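Local coordinates for protein FAD dependent oxidoreductase (Chelativorans sp. BNC1, PDB 6PXS) that probably oxidises iminodiacetate, an intermediate of EDTA breakdown, as an FAD-dependent oxidase of the DadA oxidoreductase family, at residues A[83-97]-A[139-151]. Sequence-based numbering, arbitrary orientation.
Sequences LGYSRVGALVLAEDR and LEAIHIPGGARVD
Arg149 folds back over Ser86: its CG stands between backbone N and carbonyl carbon (chi1 44°) and the chain bends again at chi2, which brings Ser86 CB over the centre of one guanidinium face, 3.5 Å above the plane. In that plane NH1 donates to Gly84 O at 2.7 Å, although NH1 lies above the plane of the Gly84 carbonyl. With an alanine in place of Arg149, Gly84 O is likely to lose this donor and Ser86 CB the flat group packed against it. The backbones add a reciprocal pair, Ser86 N to Arg149 O and Arg149 N to Ser86 O, as in an antiparallel hydrogen-bonded pair, here an isolated bridge. Between Ser86 and Ala90 the pairing shifts by one residue, with an inverse gamma turn centred on Arg87 and a type I turn from Ile144 to Gly147. Beyond, strands 90-93 and 141-144 run antiparallel at 155°, and Ile144 N reaches Ala90 O at 2.9 Å, almost straight (178°). Here the packing is close and buried: Val92 CG2 meets Ile144 CD1 on one sheet face (3.9 Å); on the other, Leu91 CD2 touches the His143 ring edge at CD2 (3.7 Å). By contrast, the far end is looser and more exposed: Arg97, poorly ordered, lays CD 3.9 Å from Glu140 OE1 without charged contact. Strands 121-123 and 242-244 flank this pair in a four-stranded mixed sheet, helix 97-111 packs on the Val92 and Ile142 face, helix 127-131 on the Leu91 and His143 face, and Val150 meets helix 55-76 near the FAD site.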
loop_
_atom_site.group_PDB
_atom_site.type_symbol
_atom_site.label_atom_id
_atom_site.label_comp_id
_atom_site.label_asym_id
_atom_site.label_seq_id
_atom_site.Cartn_x
_atom_site.Cartn_y
_atom_site.Cartn_z
ATOM N N LEU A 83 -9.116 4.664 22.009
ATOM C CA LEU A 83 -7.678 4.825 22.158
ATOM C C LEU A 83 -6.932 3.499 22.185
ATOM O O LEU A 83 -5.705 3.501 22.337
ATOM C CB LEU A 83 -7.361 5.604 23.442
ATOM C CG LEU A 83 -8.104 6.931 23.602
ATOM C CD1 LEU A 83 -7.794 7.563 24.950
ATOM C CD2 LEU A 83 -7.747 7.875 22.470
ATOM N N GLY A 84 -7.632 2.374 22.049
ATOM C CA GLY A 84 -6.985 1.080 22.085
ATOM C C GLY A 84 -6.430 0.681 23.432
ATOM O O GLY A 84 -5.641 -0.267 23.501
ATOM N N TYR A 85 -6.816 1.368 24.504
ATOM C CA TYR A 85 -6.310 1.066 25.833
ATOM C C TYR A 85 -7.156 -0.016 26.494
ATOM O O TYR A 85 -8.370 -0.099 26.287
ATOM C CB TYR A 85 -6.299 2.317 26.712
ATOM C CG TYR A 85 -5.760 2.070 28.104
ATOM C CD1 TYR A 85 -4.398 2.127 28.361
ATOM C CD2 TYR A 85 -6.614 1.773 29.159
ATOM C CE1 TYR A 85 -3.898 1.896 29.632
ATOM C CE2 TYR A 85 -6.125 1.541 30.433
ATOM C CZ TYR A 85 -4.766 1.603 30.663
ATOM O OH TYR A 85 -4.272 1.375 31.928
ATOM N N SER A 86 -6.494 -0.854 27.292
ATOM C CA SER A 86 -7.180 -1.903 28.033
ATOM C C SER A 86 -6.272 -2.483 29.112
ATOM O O SER A 86 -5.125 -2.853 28.837
ATOM C CB SER A 86 -7.652 -3.004 27.081
ATOM O OG SER A 86 -8.437 -3.968 27.763
ATOM N N ARG A 87 -6.775 -2.561 30.344
ATOM C CA ARG A 87 -6.035 -3.148 31.461
ATOM C C ARG A 87 -6.224 -4.661 31.399
ATOM O O ARG A 87 -7.006 -5.262 32.141
ATOM C CB ARG A 87 -6.513 -2.564 32.786
ATOM C CG ARG A 87 -5.695 -2.981 34.002
ATOM C CD ARG A 87 -6.224 -2.323 35.272
ATOM N NE ARG A 87 -5.464 -2.707 36.461
ATOM C CZ ARG A 87 -5.768 -3.726 37.264
ATOM N NH1 ARG A 87 -6.827 -4.489 37.022
ATOM N NH2 ARG A 87 -5.007 -3.983 38.319
ATOM N N VAL A 88 -5.480 -5.289 30.480
ATOM C CA VAL A 88 -5.668 -6.703 30.174
ATOM C C VAL A 88 -4.731 -7.614 30.952
ATOM O O VAL A 88 -4.824 -8.842 30.818
ATOM C CB VAL A 88 -5.475 -6.968 28.665
ATOM C CG1 VAL A 88 -6.509 -6.208 27.857
ATOM C CG2 VAL A 88 -4.063 -6.581 28.228
ATOM N N GLY A 89 -3.831 -7.061 31.758
ATOM C CA GLY A 89 -2.831 -7.856 32.434
ATOM C C GLY A 89 -1.698 -8.244 31.502
ATOM O O GLY A 89 -1.746 -8.048 30.287
ATOM N N ALA A 90 -0.649 -8.810 32.095
ATOM C CA ALA A 90 0.542 -9.186 31.349
ATOM C C ALA A 90 1.058 -10.526 31.845
ATOM O O ALA A 90 0.843 -10.907 32.999
ATOM C CB ALA A 90 1.645 -8.128 31.477
ATOM N N LEU A 91 1.742 -11.237 30.952
ATOM C CA LEU A 91 2.393 -12.502 31.265
ATOM C C LEU A 91 3.887 -12.352 31.020
ATOM O O LEU A 91 4.302 -11.957 29.926
ATOM C CB LEU A 91 1.835 -13.644 30.409
ATOM C CG LEU A 91 0.367 -14.016 30.623
ATOM C CD1 LEU A 91 -0.084 -15.003 29.563
ATOM C CD2 LEU A 91 0.154 -14.594 32.009
ATOM N N VAL A 92 4.686 -12.664 32.035
ATOM C CA VAL A 92 6.140 -12.604 31.946
ATOM C C VAL A 92 6.655 -14.031 31.850
ATOM O O VAL A 92 6.379 -14.860 32.727
ATOM C CB VAL A 92 6.753 -11.870 33.149
ATOM C CG1 VAL A 92 8.260 -11.750 32.984
ATOM C CG2 VAL A 92 6.117 -10.498 33.308
ATOM N N LEU A 93 7.396 -14.320 30.787
ATOM C CA LEU A 93 7.897 -15.656 30.508
ATOM C C LEU A 93 9.413 -15.691 30.640
ATOM O O LEU A 93 10.087 -14.661 30.709
ATOM C CB LEU A 93 7.482 -16.111 29.103
ATOM C CG LEU A 93 6.034 -16.546 28.875
ATOM C CD1 LEU A 93 5.059 -15.532 29.432
ATOM C CD2 LEU A 93 5.785 -16.756 27.386
ATOM N N ALA A 94 9.939 -16.911 30.678
ATOM C CA ALA A 94 11.374 -17.151 30.645
ATOM C C ALA A 94 11.584 -18.621 30.319
ATOM O O ALA A 94 10.705 -19.455 30.549
ATOM C CB ALA A 94 12.047 -16.774 31.969
ATOM N N GLU A 95 12.758 -18.932 29.769
ATOM C CA GLU A 95 13.012 -20.294 29.316
ATOM C C GLU A 95 13.254 -21.233 30.493
ATOM O O GLU A 95 12.555 -22.239 30.654
ATOM C CB GLU A 95 14.194 -20.314 28.345
ATOM C CG GLU A 95 13.884 -19.697 26.984
ATOM C CD GLU A 95 12.766 -20.420 26.246
ATOM O OE1 GLU A 95 12.405 -21.544 26.656
ATOM O OE2 GLU A 95 12.246 -19.861 25.256
ATOM N N ASP A 96 14.238 -20.920 31.331
ATOM C CA ASP A 96 14.585 -21.764 32.466
ATOM C C ASP A 96 13.961 -21.214 33.741
ATOM O O ASP A 96 13.854 -19.997 33.920
ATOM C CB ASP A 96 16.103 -21.868 32.631
ATOM C CG ASP A 96 16.753 -20.532 32.925
ATOM O OD1 ASP A 96 16.219 -19.497 32.471
ATOM O OD2 ASP A 96 17.800 -20.516 33.608
ATOM N N ARG A 97 13.549 -22.122 34.628
ATOM C CA ARG A 97 12.941 -21.707 35.887
ATOM C C ARG A 97 13.900 -20.891 36.742
ATOM O O ARG A 97 13.448 -20.125 37.601
ATOM C CB ARG A 97 12.458 -22.933 36.665
ATOM C CG ARG A 97 11.613 -22.593 37.883
ATOM C CD ARG A 97 10.906 -23.815 38.455
ATOM N NE ARG A 97 11.829 -24.747 39.097
ATOM C CZ ARG A 97 12.354 -24.571 40.305
ATOM N NH1 ARG A 97 13.180 -25.478 40.810
ATOM N NH2 ARG A 97 12.064 -23.485 41.011
ATOM N N LEU A 139 4.666 -23.666 29.175
ATOM C CA LEU A 139 5.304 -22.431 29.613
ATOM C C LEU A 139 4.774 -22.025 30.982
ATOM O O LEU A 139 3.565 -21.828 31.152
ATOM C CB LEU A 139 5.065 -21.313 28.597
ATOM C CG LEU A 139 5.828 -21.440 27.277
ATOM C CD1 LEU A 139 5.277 -20.471 26.244
ATOM C CD2 LEU A 139 7.312 -21.196 27.491
ATOM N N GLU A 140 5.677 -21.912 31.951
ATOM C CA GLU A 140 5.375 -21.221 33.193
ATOM C C GLU A 140 5.458 -19.715 32.963
ATOM O O GLU A 140 6.132 -19.239 32.044
ATOM C CB GLU A 140 6.344 -21.633 34.302
ATOM C CG GLU A 140 6.462 -23.132 34.519
ATOM C CD GLU A 140 7.503 -23.487 35.567
ATOM O OE1 GLU A 140 7.865 -22.602 36.370
ATOM O OE2 GLU A 140 7.963 -24.648 35.584
ATOM N N ALA A 141 4.765 -18.959 33.809
ATOM C CA ALA A 141 4.701 -17.517 33.621
ATOM C C ALA A 141 4.367 -16.843 34.943
ATOM O O ALA A 141 3.995 -17.491 35.925
ATOM C CB ALA A 141 3.670 -17.145 32.551
ATOM N N ILE A 142 4.510 -15.521 34.946
ATOM C CA ILE A 142 4.149 -14.671 36.072
ATOM C C ILE A 142 3.059 -13.725 35.596
ATOM O O ILE A 142 3.240 -13.013 34.601
ATOM C CB ILE A 142 5.362 -13.889 36.608
ATOM C CG1 ILE A 142 6.459 -14.858 37.054
ATOM C CG2 ILE A 142 4.943 -12.980 37.758
ATOM C CD1 ILE A 142 7.781 -14.189 37.354
ATOM N N HIS A 143 1.933 -13.716 36.301
ATOM C CA HIS A 143 0.761 -12.953 35.894
ATOM C C HIS A 143 0.746 -11.615 36.624
ATOM O O HIS A 143 0.754 -11.578 37.859
ATOM C CB HIS A 143 -0.516 -13.740 36.183
ATOM C CG HIS A 143 -1.754 -13.105 35.633
ATOM N ND1 HIS A 143 -2.631 -12.383 36.413
ATOM C CD2 HIS A 143 -2.261 -13.083 34.378
ATOM C CE1 HIS A 143 -3.625 -11.945 35.663
ATOM N NE2 HIS A 143 -3.424 -12.355 34.424
ATOM N N ILE A 144 0.726 -10.529 35.859
ATOM C CA ILE A 144 0.639 -9.176 36.407
ATOM C C ILE A 144 -0.671 -8.561 35.928
ATOM O O ILE A 144 -0.712 -7.982 34.832
ATOM C CB ILE A 144 1.836 -8.311 35.980
ATOM C CG1 ILE A 144 3.154 -8.989 36.363
ATOM C CG2 ILE A 144 1.748 -6.933 36.624
ATOM C CD1 ILE A 144 4.385 -8.230 35.906
ATOM N N PRO A 145 -1.758 -8.651 36.700
ATOM C CA PRO A 145 -3.048 -8.142 36.205
ATOM C C PRO A 145 -3.020 -6.677 35.806
ATOM O O PRO A 145 -3.885 -6.247 35.032
ATOM C CB PRO A 145 -4.000 -8.380 37.387
ATOM C CG PRO A 145 -3.343 -9.440 38.209
ATOM C CD PRO A 145 -1.870 -9.234 38.047
ATOM N N GLY A 146 -2.052 -5.896 36.294
ATOM C CA GLY A 146 -2.028 -4.472 36.010
ATOM C C GLY A 146 -1.475 -4.103 34.651
ATOM O O GLY A 146 -1.687 -2.975 34.195
ATOM N N GLY A 147 -0.768 -5.020 33.995
ATOM C CA GLY A 147 -0.222 -4.737 32.682
ATOM C C GLY A 147 -1.300 -4.357 31.690
ATOM O O GLY A 147 -2.338 -5.021 31.613
ATOM N N ALA A 148 -1.075 -3.288 30.930
ATOM C CA ALA A 148 -2.039 -2.803 29.956
ATOM C C ALA A 148 -1.341 -2.548 28.628
ATOM O O ALA A 148 -0.112 -2.588 28.526
ATOM C CB ALA A 148 -2.731 -1.522 30.443
ATOM N N ARG A 149 -2.151 -2.290 27.602
ATOM C CA ARG A 149 -1.653 -1.933 26.282
ATOM C C ARG A 149 -2.473 -0.764 25.750
ATOM O O ARG A 149 -3.507 -0.398 26.314
ATOM C CB ARG A 149 -1.695 -3.127 25.315
ATOM C CG ARG A 149 -2.971 -3.969 25.351
ATOM C CD ARG A 149 -4.141 -3.322 24.615
ATOM N NE ARG A 149 -5.241 -4.267 24.427
ATOM C CZ ARG A 149 -6.432 -3.952 23.924
ATOM N NH1 ARG A 149 -6.698 -2.704 23.555
ATOM N NH2 ARG A 149 -7.362 -4.888 23.793
ATOM N N VAL A 150 -1.993 -0.173 24.656
ATOM C CA VAL A 150 -2.635 0.993 24.057
ATOM C C VAL A 150 -2.126 1.135 22.630
ATOM O O VAL A 150 -1.057 0.635 22.284
ATOM C CB VAL A 150 -2.352 2.273 24.883
ATOM C CG1 VAL A 150 -0.854 2.551 24.938
ATOM C CG2 VAL A 150 -3.101 3.459 24.301
ATOM N N ASP A 151 -2.902 1.823 21.793
ATOM C CA ASP A 151 -2.489 2.146 20.431
ATOM C C ASP A 151 -1.781 3.498 20.460
ATOM O O ASP A 151 -2.423 4.539 20.633
ATOM C CB ASP A 151 -3.692 2.169 19.492
ATOM C CG ASP A 151 -3.296 2.309 18.030
ATOM O OD1 ASP A 151 -2.334 3.049 17.735
ATOM O OD2 ASP A 151 -3.949 1.675 17.174
#